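Side-chain contacts in putative 6-pyruvoyl tetrahydrobiopterin synthase (Caenorhabditis elegans, PDB 2G64), which probably catalyses the zinc-dependent conversion of 7,8-dihydroneopterin triphosphate into 6-pyruvoyl tetrahydropterin, an early step in making tetrahydrobiopterin: residues A29-K32 against E33-K37; K89-E92 against F93-T96; S101-V104 against A105-M108; Y107-E110 against K111-V115; M116-P119 against S120-Y123. The protein carries 1 engineered substitution. All blocks are in the same frame, centred on the assembly; numbering follows the deposited sequence. Where two conformers were deposited one is given.

Contact 1 of 5, residues A29-K32 against E33-K37; sequences AENK and ETFGK
A29 opens the run with its carbonyl, which takes the amide of E33 one helical turn on (A29 O to E33 N 2.9 Å). At E30 the carbonyl does double duty. It accepts the backbone amide of T34 (E30 O to T34 N 2.7 Å) and also its hydroxyl (E30 O to T34 OG1 2.9 Å), the hydroxyl standing above the carbonyl plane. With chi1 of T34 at -60°, OG1 lies opposite the carbonyl carbon and folds back over the preceding turn, while CG2 rests over the centre of the F35 ring. A valine in place of T34 would probably leave E30 O with the amide alone and the hydroxyl's grip on the helix lost. The carboxylate of E30 turns back to the amide of S27. These turns make up nearly the whole of helix 28-35, a short helix whose C-terminal end leads toward C38, the predicted proton acceptor; T34 and F35 also pack on S62 of the second subunit. N31 lays its amide beside the F35 ring, the planes only 20° apart, so that OD1 meets the ring edge 3.4 Å from F35 CE2; the same oxygen accepts the amide of S23. K32 ends the segment. Its carbonyl takes the amide of G36 (K32 O to G36 N 2.8 Å), where the chain leaves the helix with phi at 55°. Bent at chi2, the lysine chain reaches along the helix end, and a water links K32 NZ (3.1 Å) to G36 O (2.8 Å).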
loop_
_atom_site.group_PDB
_atom_site.type_symbol
_atom_site.label_atom_id
_atom_site.label_comp_id
_atom_site.label_asym_id
_atom_site.label_seq_id
_atom_site.Cartn_x
_atom_site.Cartn_y
_atom_site.Cartn_z
ATOM N N ALA A 29 -15.420 7.525 -35.138
ATOM C CA ALA A 29 -14.587 6.343 -35.368
ATOM C C ALA A 29 -13.161 6.527 -34.862
ATOM O O ALA A 29 -12.604 5.637 -34.232
ATOM C CB ALA A 29 -14.583 5.966 -36.856
ATOM N N GLU A 30 -12.572 7.686 -35.143
ATOM C CA GLU A 30 -11.216 7.994 -34.678
ATOM C C GLU A 30 -11.136 8.011 -33.143
ATOM O O GLU A 30 -10.182 7.495 -32.539
ATOM C CB GLU A 30 -10.785 9.345 -35.255
ATOM C CG GLU A 30 -10.374 9.252 -36.723
ATOM C CD GLU A 30 -10.273 10.598 -37.429
ATOM O OE1 GLU A 30 -10.721 11.640 -36.881
ATOM O OE2 GLU A 30 -9.742 10.605 -38.557
ATOM N N ASN A 31 -12.154 8.589 -32.519
ATOM C CA ASN A 31 -12.227 8.614 -31.043
ATOM C C ASN A 31 -12.320 7.223 -30.453
ATOM O O ASN A 31 -11.664 6.901 -29.478
ATOM C CB ASN A 31 -13.441 9.415 -30.588
ATOM C CG ASN A 31 -13.118 10.863 -30.397
ATOM O OD1 ASN A 31 -12.224 11.192 -29.620
ATOM N ND2 ASN A 31 -13.835 11.745 -31.107
ATOM N N LYS A 32 -13.144 6.384 -31.065
ATOM C CA LYS A 32 -13.213 4.987 -30.648
ATOM C C LYS A 32 -11.862 4.292 -30.810
ATOM O O LYS A 32 -11.412 3.560 -29.915
ATOM C CB LYS A 32 -14.324 4.268 -31.432
ATOM C CG LYS A 32 -14.545 2.785 -31.064
ATOM C CD LYS A 32 -14.567 2.510 -29.565
ATOM C CE LYS A 32 -14.677 1.006 -29.285
ATOM N NZ LYS A 32 -14.043 0.582 -27.993
ATOM N N GLU A 33 -11.206 4.536 -31.938
ATOM C CA GLU A 33 -9.925 3.905 -32.212
ATOM C C GLU A 33 -8.800 4.410 -31.302
ATOM O O GLU A 33 -7.984 3.624 -30.819
ATOM C CB GLU A 33 -9.580 4.081 -33.682
ATOM C CG GLU A 33 -10.439 3.207 -34.563
ATOM C CD GLU A 33 -10.773 3.828 -35.897
ATOM O OE1 GLU A 33 -10.319 4.952 -36.202
ATOM O OE2 GLU A 33 -11.510 3.177 -36.647
ATOM N N THR A 34 -8.772 5.715 -31.053
ATOM C CA THR A 34 -7.722 6.330 -30.227
ATOM C C THR A 34 -7.907 5.963 -28.766
ATOM O O THR A 34 -6.943 5.629 -28.075
ATOM C CB THR A 34 -7.726 7.858 -30.417
ATOM O OG1 THR A 34 -7.474 8.150 -31.803
ATOM C CG2 THR A 34 -6.659 8.558 -29.543
ATOM N N PHE A 35 -9.156 5.978 -28.306
ATOM C CA PHE A 35 -9.423 5.956 -26.872
ATOM C C PHE A 35 -9.976 4.618 -26.380
ATOM O O PHE A 35 -9.952 4.334 -25.181
ATOM C CB PHE A 35 -10.329 7.130 -26.493
ATOM C CG PHE A 35 -9.652 8.474 -26.639
ATOM C CD1 PHE A 35 -8.429 8.739 -25.982
ATOM C CD2 PHE A 35 -10.203 9.464 -27.440
ATOM C CE1 PHE A 35 -7.792 9.967 -26.119
ATOM C CE2 PHE A 35 -9.568 10.696 -27.578
ATOM C CZ PHE A 35 -8.360 10.943 -26.905
ATOM N N GLY A 36 -10.432 3.782 -27.314
ATOM C CA GLY A 36 -10.964 2.454 -26.978
ATOM C C GLY A 36 -12.094 2.499 -25.957
ATOM O O GLY A 36 -12.997 3.336 -26.053
ATOM N N LYS A 37 -12.030 1.612 -24.962
ATOM C CA LYS A 37 -13.057 1.578 -23.912
ATOM C C LYS A 37 -13.153 2.910 -23.142
ATOM O O LYS A 37 -14.193 3.236 -22.568
ATOM C CB LYS A 37 -12.791 0.436 -22.932
ATOM C CG LYS A 37 -13.210 -0.933 -23.460
ATOM C CD LYS A 37 -13.056 -2.002 -22.371
ATOM C CE LYS A 37 -13.485 -3.380 -22.866
ATOM N NZ LYS A 37 -14.937 -3.618 -22.646
HETATM O O HOH W 1 -15.676 2.785 -26.472
#

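Contact 2 of 5, residues K89-E92 against F93-T96; sequences KDVE and FFKT
K95 reaches back over E92, one turn earlier, and touches it along its whole length. K95 CB starts over the backbone, 3.3 Å from E92 O, the same oxygen that takes the K95 amide. CG is still near that carbonyl. CD then passes beside the carboxylate, 3.6 Å from E92 OE2, and K95 CE comes equally close to E92 OE1. At the tip chi4 of 59° bends the ammonium toward the E92 carboxylate, and K95 NZ forms a salt bridge with E92 OE1 at 3.2 Å, a weak hydrogen bond by its geometry. A second weak bond runs from NZ to the carbonyl of K89 (K95 NZ to K89 O 3.4 Å), and a water bonded to K89 O also reaches K95 NZ, weakly. The backbone beneath is a pair of overlapping turns after helix 87-90: V91 is extended, and the amides of F94 and K95 point back to the carbonyls of V91 and E92 (F94 N to V91 O 3.0 Å), each donor above the carbonyl plane. On the inward flank V91 and F94 run alongside each other, V91 CG1 lying 3.8 Å from F94 CD2. F93 sets CD2 over the centre of the F94 ring, and both rings go on to meet Y107 of helix 101-115. D90, by contrast, faces the third subunit, bonding to N40 and N42 of that chain. Another water bridges E92 O and T96 OG1 (2.6 Å from the hydroxyl).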
loop_
_atom_site.group_PDB
_atom_site.type_symbol
_atom_site.label_atom_id
_atom_site.label_comp_id
_atom_site.label_asym_id
_atom_site.label_seq_id
_atom_site.Cartn_x
_atom_site.Cartn_y
_atom_site.Cartn_z
ATOM N N LYS A 89 -17.881 17.542 -18.282
ATOM C CA LYS A 89 -19.159 18.249 -18.258
ATOM C C LYS A 89 -19.258 19.360 -17.217
ATOM O O LYS A 89 -20.009 20.326 -17.389
ATOM C CB LYS A 89 -20.318 17.265 -18.083
ATOM C CG LYS A 89 -20.414 16.279 -19.253
ATOM C CD LYS A 89 -21.577 15.347 -19.087
ATOM C CE LYS A 89 -21.550 14.271 -20.163
ATOM N NZ LYS A 89 -22.768 13.420 -20.094
ATOM N N ASP A 90 -18.525 19.219 -16.126
ATOM C CA ASP A 90 -18.643 20.158 -14.991
ATOM C C ASP A 90 -17.478 21.136 -14.864
ATOM O O ASP A 90 -17.546 22.116 -14.097
ATOM C CB ASP A 90 -18.735 19.387 -13.669
ATOM C CG ASP A 90 -19.970 18.523 -13.584
ATOM O OD1 ASP A 90 -21.016 18.912 -14.148
ATOM O OD2 ASP A 90 -19.882 17.438 -12.964
ATOM N N VAL A 91 -16.383 20.841 -15.548
ATOM C CA VAL A 91 -15.183 21.639 -15.427
ATOM C C VAL A 91 -14.885 22.306 -16.773
ATOM O O VAL A 91 -14.635 21.640 -17.783
ATOM C CB VAL A 91 -13.959 20.793 -14.932
ATOM C CG1 VAL A 91 -12.739 21.692 -14.660
ATOM C CG2 VAL A 91 -14.335 20.027 -13.655
ATOM N N GLU A 92 -14.938 23.635 -16.776
ATOM C CA GLU A 92 -14.909 24.364 -18.024
ATOM C C GLU A 92 -13.680 23.999 -18.843
ATOM O O GLU A 92 -13.765 23.815 -20.073
ATOM C CB GLU A 92 -14.980 25.869 -17.785
ATOM C CG GLU A 92 -15.223 26.655 -19.043
ATOM C CD GLU A 92 -16.634 26.459 -19.615
ATOM O OE1 GLU A 92 -17.538 25.957 -18.897
ATOM O OE2 GLU A 92 -16.839 26.823 -20.794
ATOM N N PHE A 93 -12.554 23.863 -18.156
ATOM C CA PHE A 93 -11.276 23.580 -18.810
ATOM C C PHE A 93 -11.347 22.372 -19.763
ATOM O O PHE A 93 -10.753 22.366 -20.860
ATOM C CB PHE A 93 -10.187 23.341 -17.758
ATOM C CG PHE A 93 -8.857 22.974 -18.355
ATOM C CD1 PHE A 93 -7.999 23.950 -18.847
ATOM C CD2 PHE A 93 -8.470 21.640 -18.433
ATOM C CE1 PHE A 93 -6.759 23.593 -19.404
ATOM C CE2 PHE A 93 -7.261 21.270 -18.990
ATOM C CZ PHE A 93 -6.387 22.253 -19.478
ATOM N N PHE A 94 -12.051 21.332 -19.324
ATOM C CA PHE A 94 -12.080 20.078 -20.087
ATOM C C PHE A 94 -13.069 20.064 -21.240
ATOM O O PHE A 94 -13.112 19.118 -22.039
ATOM C CB PHE A 94 -12.262 18.876 -19.137
ATOM C CG PHE A 94 -11.099 18.692 -18.205
ATOM C CD1 PHE A 94 -9.863 18.215 -18.692
ATOM C CD2 PHE A 94 -11.208 19.043 -16.864
ATOM C CE1 PHE A 94 -8.757 18.079 -17.839
ATOM C CE2 PHE A 94 -10.109 18.908 -16.012
ATOM C CZ PHE A 94 -8.884 18.418 -16.503
ATOM N N LYS A 95 -13.855 21.124 -21.372
ATOM C CA LYS A 95 -14.661 21.266 -22.601
ATOM C C LYS A 95 -13.801 21.390 -23.873
ATOM O O LYS A 95 -14.246 21.056 -24.975
ATOM C CB LYS A 95 -15.606 22.474 -22.478
ATOM C CG LYS A 95 -16.678 22.283 -21.405
ATOM C CD LYS A 95 -17.734 23.379 -21.476
ATOM C CE LYS A 95 -18.933 23.056 -20.589
ATOM N NZ LYS A 95 -18.564 22.887 -19.153
ATOM N N THR A 96 -12.574 21.875 -23.720
ATOM C CA THR A 96 -11.729 22.190 -24.878
ATOM C C THR A 96 -10.340 21.539 -24.839
ATOM O O THR A 96 -9.538 21.711 -25.768
ATOM C CB THR A 96 -11.585 23.733 -25.056
ATOM O OG1 THR A 96 -11.154 24.310 -23.817
ATOM C CG2 THR A 96 -12.953 24.348 -25.447
HETATM O O HOH W 2 -20.838 23.141 -16.758
HETATM O O HOH W 3 -12.914 25.354 -22.217
#

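Contact 3 of 5, residues S101-V104 against A105-M108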
loop_
_atom_site.group_PDB
_atom_site.type_symbol
_atom_site.label_atom_id
_atom_site.label_comp_id
_atom_site.label_asym_id
_atom_site.label_seq_id
_atom_site.Cartn_x
_atom_site.Cartn_y
_atom_site.Cartn_z
ATOM N N SER A 101 -5.151 11.789 -18.288
ATOM C CA SER A 101 -4.510 12.126 -17.018
ATOM C C SER A 101 -3.292 13.053 -17.186
ATOM O O SER A 101 -2.972 13.823 -16.289
ATOM C CB SER A 101 -4.153 10.857 -16.239
ATOM O OG SER A 101 -5.339 10.133 -15.944
ATOM N N GLU A 102 -2.641 12.994 -18.342
ATOM C CA GLU A 102 -1.603 13.988 -18.702
ATOM C C GLU A 102 -2.183 15.389 -18.562
ATOM O O GLU A 102 -1.602 16.267 -17.912
ATOM C CB GLU A 102 -1.133 13.774 -20.162
ATOM C CG GLU A 102 -0.285 12.510 -20.402
ATOM C CD GLU A 102 -1.109 11.273 -20.753
ATOM O OE1 GLU A 102 -2.303 11.164 -20.344
ATOM O OE2 GLU A 102 -0.536 10.390 -21.417
ATOM N N ASN A 103 -3.347 15.605 -19.162
ATOM C CA ASN A 103 -3.955 16.946 -19.147
ATOM C C ASN A 103 -4.568 17.320 -17.802
ATOM O O ASN A 103 -4.637 18.508 -17.446
ATOM C CB ASN A 103 -4.965 17.117 -20.301
ATOM C CG ASN A 103 -4.289 17.375 -21.635
ATOM O OD1 ASN A 103 -3.324 18.156 -21.722
ATOM N ND2 ASN A 103 -4.763 16.690 -22.688
ATOM N N VAL A 104 -4.971 16.313 -17.033
ATOM C CA VAL A 104 -5.432 16.545 -15.660
ATOM C C VAL A 104 -4.254 17.024 -14.810
ATOM O O VAL A 104 -4.381 17.946 -14.022
ATOM C CB VAL A 104 -6.079 15.269 -15.042
ATOM C CG1 VAL A 104 -6.462 15.504 -13.569
ATOM C CG2 VAL A 104 -7.345 14.859 -15.861
ATOM N N ALA A 105 -3.090 16.401 -14.990
ATOM C CA ALA A 105 -1.920 16.802 -14.202
ATOM C C ALA A 105 -1.589 18.274 -14.480
ATOM O O ALA A 105 -1.284 19.053 -13.568
ATOM C CB ALA A 105 -0.752 15.908 -14.542
ATOM N N ILE A 106 -1.668 18.652 -15.749
ATOM C CA ILE A 106 -1.387 20.025 -16.151
ATOM C C ILE A 106 -2.428 20.977 -15.547
ATOM O O ILE A 106 -2.086 22.008 -14.953
ATOM C CB ILE A 106 -1.306 20.180 -17.715
ATOM C CG1 ILE A 106 -0.105 19.409 -18.278
ATOM C CG2 ILE A 106 -1.187 21.672 -18.112
ATOM C CD1 ILE A 106 -0.145 19.242 -19.800
ATOM N N TYR A 107 -3.700 20.624 -15.696
ATOM C CA TYR A 107 -4.790 21.394 -15.106
ATOM C C TYR A 107 -4.584 21.643 -13.615
ATOM O O TYR A 107 -4.675 22.775 -13.156
ATOM C CB TYR A 107 -6.159 20.713 -15.377
ATOM C CG TYR A 107 -7.251 21.344 -14.555
ATOM C CD1 TYR A 107 -7.830 22.555 -14.945
ATOM C CD2 TYR A 107 -7.670 20.758 -13.360
ATOM C CE1 TYR A 107 -8.821 23.142 -14.163
ATOM C CE2 TYR A 107 -8.651 21.329 -12.597
ATOM C CZ TYR A 107 -9.213 22.530 -12.990
ATOM O OH TYR A 107 -10.193 23.098 -12.205
ATOM N N MET A 108 -4.292 20.592 -12.847
ATOM C CA MET A 108 -4.194 20.720 -11.401
ATOM C C MET A 108 -2.972 21.566 -11.010
ATOM O O MET A 108 -3.047 22.390 -10.106
ATOM C CB MET A 108 -4.119 19.348 -10.732
ATOM C CG MET A 108 -5.352 18.476 -11.019
ATOM S SD MET A 108 -6.871 19.032 -10.217
ATOM C CE MET A 108 -6.557 18.552 -8.499
#
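The amides of A105, I106, Y107 and M108 each point back four residues to the carbonyls of S101, E102, N103 and V104, making regular alpha-helical bonds. M108 N lies 2.9 Å from V104 O, and I106 N, the longest of the four, 3.2 Å from E102 O. V104 and M108 lie side by side on one flank of helix 101-115. V104 CG1 meets M108 CG at 4.1 Å, and that CG also presses on the backbone, 3.2 Å from V104 O. The chi1 of M108, near -60°, keeps CG against the preceding turn, and two further bends carry the sulfur on toward the sheet, where W50 and F15 receive the methionine. N103 and I106 form a second pair, pointing the same way, with I106 CD1 3.9 Å from N103 OD1. A105 tucks its methyl between two carbonyls, CB being 3.5 Å from both S101 O and E102 O. Y107 rests CB on N103 O at 3.4 Å; its CG, opposite the backbone N, carries the ring away from the first turn, with V104 O at its edge. Across the turn the side chains meet through van der Waals contact, with V104 and M108 the apolar pair, while the hydrogen bonds between the two segments are those of the backbone. The polar tips find their partners elsewhere: S101 OG at E129, a probable charge-relay residue, N103 ND2 and Y107 OH in loops at V98 O and T81, and E102 OE2 at the amide of V65 of the second subunit.

Contact 4 of 5, residues Y107-E110 against K111-V115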
loop_
_atom_site.group_PDB
_atom_site.type_symbol
_atom_site.label_atom_id
_atom_site.label_comp_id
_atom_site.label_asym_id
_atom_site.label_seq_id
_atom_site.Cartn_x
_atom_site.Cartn_y
_atom_site.Cartn_z
ATOM N N TYR A 107 -3.700 20.624 -15.696
ATOM C CA TYR A 107 -4.790 21.394 -15.106
ATOM C C TYR A 107 -4.584 21.643 -13.615
ATOM O O TYR A 107 -4.675 22.775 -13.156
ATOM C CB TYR A 107 -6.159 20.713 -15.377
ATOM C CG TYR A 107 -7.251 21.344 -14.555
ATOM C CD1 TYR A 107 -7.830 22.555 -14.945
ATOM C CD2 TYR A 107 -7.670 20.758 -13.360
ATOM C CE1 TYR A 107 -8.821 23.142 -14.163
ATOM C CE2 TYR A 107 -8.651 21.329 -12.597
ATOM C CZ TYR A 107 -9.213 22.530 -12.990
ATOM O OH TYR A 107 -10.193 23.098 -12.205
ATOM N N MET A 108 -4.292 20.592 -12.847
ATOM C CA MET A 108 -4.194 20.720 -11.401
ATOM C C MET A 108 -2.972 21.566 -11.010
ATOM O O MET A 108 -3.047 22.390 -10.106
ATOM C CB MET A 108 -4.119 19.348 -10.732
ATOM C CG MET A 108 -5.352 18.476 -11.019
ATOM S SD MET A 108 -6.871 19.032 -10.217
ATOM C CE MET A 108 -6.557 18.552 -8.499
ATOM N N PHE A 109 -1.859 21.328 -11.684
ATOM C CA PHE A 109 -0.649 22.145 -11.498
ATOM C C PHE A 109 -0.973 23.627 -11.727
ATOM O O PHE A 109 -0.669 24.482 -10.892
ATOM C CB PHE A 109 0.417 21.681 -12.486
ATOM C CG PHE A 109 1.763 22.331 -12.309
ATOM C CD1 PHE A 109 2.757 21.708 -11.571
ATOM C CD2 PHE A 109 2.038 23.564 -12.908
ATOM C CE1 PHE A 109 4.025 22.304 -11.427
ATOM C CE2 PHE A 109 3.295 24.161 -12.774
ATOM C CZ PHE A 109 4.289 23.523 -12.027
ATOM N N GLU A 110 -1.582 23.936 -12.863
ATOM C CA GLU A 110 -1.826 25.339 -13.197
ATOM C C GLU A 110 -2.871 25.996 -12.290
ATOM O O GLU A 110 -2.708 27.154 -11.881
ATOM C CB GLU A 110 -2.185 25.493 -14.681
ATOM C CG GLU A 110 -1.014 25.210 -15.636
ATOM C CD GLU A 110 0.181 26.159 -15.429
ATOM O OE1 GLU A 110 -0.019 27.289 -14.938
ATOM O OE2 GLU A 110 1.327 25.772 -15.758
ATOM N N LYS A 111 -3.944 25.268 -11.969
ATOM C CA LYS A 111 -4.975 25.791 -11.067
ATOM C C LYS A 111 -4.407 26.025 -9.656
ATOM O O LYS A 111 -4.684 27.043 -9.006
ATOM C CB LYS A 111 -6.188 24.855 -11.018
ATOM C CG LYS A 111 -7.279 25.305 -10.063
ATOM C CD LYS A 111 -8.100 26.436 -10.695
ATOM C CE LYS A 111 -8.987 27.115 -9.661
ATOM N NZ LYS A 111 -9.506 28.414 -10.179
ATOM N N LEU A 112 -3.581 25.098 -9.191
ATOM C CA LEU A 112 -2.965 25.265 -7.874
ATOM C C LEU A 112 -2.044 26.464 -7.913
ATOM O O LEU A 112 -2.102 27.319 -7.037
ATOM C CB LEU A 112 -2.180 24.035 -7.446
ATOM C CG LEU A 112 -1.472 24.175 -6.103
ATOM C CD1 LEU A 112 -2.483 24.548 -5.002
ATOM C CD2 LEU A 112 -0.691 22.891 -5.744
ATOM N N LYS A 113 -1.202 26.529 -8.931
ATOM C CA LYS A 113 -0.274 27.665 -9.029
ATOM C C LYS A 113 -1.031 29.005 -8.943
ATOM O O LYS A 113 -0.575 29.956 -8.286
ATOM C CB LYS A 113 0.564 27.545 -10.288
ATOM C CG LYS A 113 1.924 28.203 -10.216
ATOM C CD LYS A 113 2.805 27.661 -11.327
ATOM C CE LYS A 113 3.629 28.755 -11.978
ATOM N NZ LYS A 113 4.289 28.270 -13.226
ATOM N N SER A 114 -2.215 29.040 -9.553
ATOM C CA SER A 114 -3.095 30.202 -9.585
ATOM C C SER A 114 -3.673 30.630 -8.231
ATOM O O SER A 114 -4.088 31.770 -8.077
ATOM C CB SER A 114 -4.223 29.986 -10.608
ATOM O OG SER A 114 -5.365 29.410 -10.009
ATOM N N VAL A 115 -3.707 29.731 -7.251
ATOM C CA VAL A 115 -4.299 30.057 -5.954
ATOM C C VAL A 115 -3.277 30.114 -4.826
ATOM O O VAL A 115 -3.607 30.468 -3.695
ATOM C CB VAL A 115 -5.500 29.136 -5.560
ATOM C CG1 VAL A 115 -6.630 29.241 -6.582
ATOM C CG2 VAL A 115 -5.067 27.677 -5.338
HETATM O O HOH W 4 3.939 26.542 -15.623
#
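The ring of Y107 carries K111 over one face, K111 CB standing 4.3 Å above its plane and displaced toward the rim. Further out the lysine chain passes the phenol, K111 CD lying 4.2 Å from Y107 OH, which is itself bonded to T81. F109 has K113 alongside: the two chains run the same way, and K113 CD meets F109 CE2 at 3.8 Å, obliquely to the ring. For F109, chi1 at -174° puts the ring beside its own carbonyl and swings it toward that lysine. The ammonium of K113 ends near E110, yet the two charges meet through a water, 2.7 Å from E110 OE2 and 3.0 Å from K113 NZ. Beneath them the helix ladder continues, with K111 N on Y107 O at 2.9 Å, and S114 turns its hydroxyl back to the last turn, S114 OG donating a hydrogen bond to K111 O at 2.7 Å. This half of helix 101-115 lies between sheet and helix: L112 and M108 press on W50 of strand 44-57 and V78 of helix 68-80, while F109 rests on L122 and V125 of strand 122-128, edge-to-face with Y137.

Contact 5 of 5, residues M116-P119 against S120-Y123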
loop_
_atom_site.group_PDB
_atom_site.type_symbol
_atom_site.label_atom_id
_atom_site.label_comp_id
_atom_site.label_asym_id
_atom_site.label_seq_id
_atom_site.Cartn_x
_atom_site.Cartn_y
_atom_site.Cartn_z
ATOM N N MET A 116 -2.026 29.785 -5.129
ATOM C CA MET A 116 -1.026 29.657 -4.068
ATOM C C MET A 116 -0.547 30.986 -3.514
ATOM O O MET A 116 -0.252 31.902 -4.273
ATOM C CB MET A 116 0.178 28.855 -4.547
ATOM C CG MET A 116 -0.019 27.368 -4.455
ATOM S SD MET A 116 1.417 26.512 -5.092
ATOM C CE MET A 116 2.469 26.510 -3.618
ATOM N N SER A 117 -0.437 31.051 -2.189
ATOM C CA SER A 117 0.201 32.189 -1.507
ATOM C C SER A 117 1.666 32.399 -1.911
ATOM O O SER A 117 2.110 33.534 -2.083
ATOM C CB SER A 117 0.020 32.120 0.028
ATOM O OG SER A 117 0.509 30.910 0.613
ATOM N N ASN A 118 2.402 31.305 -2.092
ATOM C CA ASN A 118 3.780 31.372 -2.601
ATOM C C ASN A 118 4.034 30.350 -3.721
ATOM O O ASN A 118 4.553 29.249 -3.469
ATOM C CB ASN A 118 4.787 31.193 -1.444
ATOM C CG ASN A 118 6.242 31.155 -1.916
ATOM O OD1 ASN A 118 6.598 31.756 -2.932
ATOM N ND2 ASN A 118 7.088 30.449 -1.168
ATOM N N PRO A 119 3.648 30.697 -4.951
ATOM C CA PRO A 119 3.667 29.716 -6.040
ATOM C C PRO A 119 5.076 29.379 -6.524
ATOM O O PRO A 119 5.261 28.378 -7.221
ATOM C CB PRO A 119 2.848 30.390 -7.144
ATOM C CG PRO A 119 2.919 31.855 -6.837
ATOM C CD PRO A 119 3.131 32.009 -5.375
ATOM N N SER A 120 6.061 30.189 -6.144
ATOM C CA SER A 120 7.444 29.949 -6.574
ATOM C C SER A 120 8.009 28.590 -6.107
ATOM O O SER A 120 8.833 27.999 -6.797
ATOM C CB SER A 120 8.367 31.100 -6.128
ATOM O OG SER A 120 8.577 31.048 -4.724
ATOM N N VAL A 121 7.551 28.095 -4.956
ATOM C CA VAL A 121 7.995 26.776 -4.477
ATOM C C VAL A 121 7.292 25.557 -5.099
ATOM O O VAL A 121 7.698 24.429 -4.828
ATOM C CB VAL A 121 7.984 26.638 -2.927
ATOM C CG1 VAL A 121 8.990 27.593 -2.287
ATOM C CG2 VAL A 121 6.588 26.831 -2.369
ATOM N N LEU A 122 6.264 25.767 -5.925
ATOM C CA LEU A 122 5.599 24.613 -6.545
ATOM C C LEU A 122 6.572 23.932 -7.489
ATOM O O LEU A 122 7.142 24.567 -8.390
ATOM C CB LEU A 122 4.310 25.016 -7.290
ATOM C CG LEU A 122 3.596 23.883 -8.049
ATOM C CD1 LEU A 122 3.173 22.748 -7.074
ATOM C CD2 LEU A 122 2.406 24.449 -8.819
ATOM N N TYR A 123 6.767 22.633 -7.298
ATOM C CA TYR A 123 7.808 21.953 -8.018
ATOM C C TYR A 123 7.241 20.857 -8.948
ATOM O O TYR A 123 7.644 20.740 -10.098
ATOM C CB TYR A 123 8.849 21.417 -7.027
ATOM C CG TYR A 123 9.908 20.568 -7.681
ATOM C CD1 TYR A 123 10.893 21.140 -8.474
ATOM C CD2 TYR A 123 9.902 19.185 -7.532
ATOM C CE1 TYR A 123 11.847 20.352 -9.091
ATOM C CE2 TYR A 123 10.839 18.395 -8.154
ATOM C CZ TYR A 123 11.812 18.983 -8.925
ATOM O OH TYR A 123 12.747 18.185 -9.537
HETATM O O HOH W 5 5.954 33.262 -5.345
#
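The connection from helix 101-115 into strand 122-128 closes on a short 3-10 turn, in which the amide of L122 reaches back to P119 (L122 N to P119 O 3.1 Å), well above the carbonyl plane. N118, just ahead of the turn, joins S120 within it through their side chains: S120 OG donates to N118 OD1 at 2.8 Å. S120 holds its hydroxyl in the crowded position between backbone N and carbonyl carbon (chi1 72°), which turns OG back to the asparagine. A water takes the place of a direct Asx-turn bond, 2.9 Å from N118 OD1 and 3.2 Å from S120 N. On its other side the asparagine meets V121 at about a right angle, N118 ND2 being 3.6 Å from V121 CG1, while V121 CG2 presses on the carbonyl at 3.3 Å from N118 O. With an alanine at N118 the hydroxyl of S120 and the bridging water would probably lose their shared acceptor, and V121 its amide neighbour. Inward, M116 lays SD across L122 CB at 3.9 Å, again near a right angle, and L122 goes on to V52 and L54 of strand 44-57. The turn thus has a polar outer edge, where one amide oxygen collects a hydroxyl and a water, and an apolar side where M116 and L122 pack toward that strand and V121 against Y66.

In the fold
Contact 1, at helix 28-35, comes first in the chain and stands apart, its nearest atoms about 8 Å from contact 3; both touch the second subunit. The other four follow along the chain, contacts 3 and 4 overlapping. Contact 2 turns the chain after helix 87-90 and packs on the next helix through Y107, F93 CG lying 3.6 Å from Y107 CD1. Contacts 3 and 4 are successive turns of helix 101-115, sharing Y107 and M108, so Y107 carries contact 2 into both. Contact 5 leads the helix end back into strand 122-128, touching contact 4 through L122. None encloses another; contacts 2 to 5 form a continuous run of touching parts from loop through helix to strand.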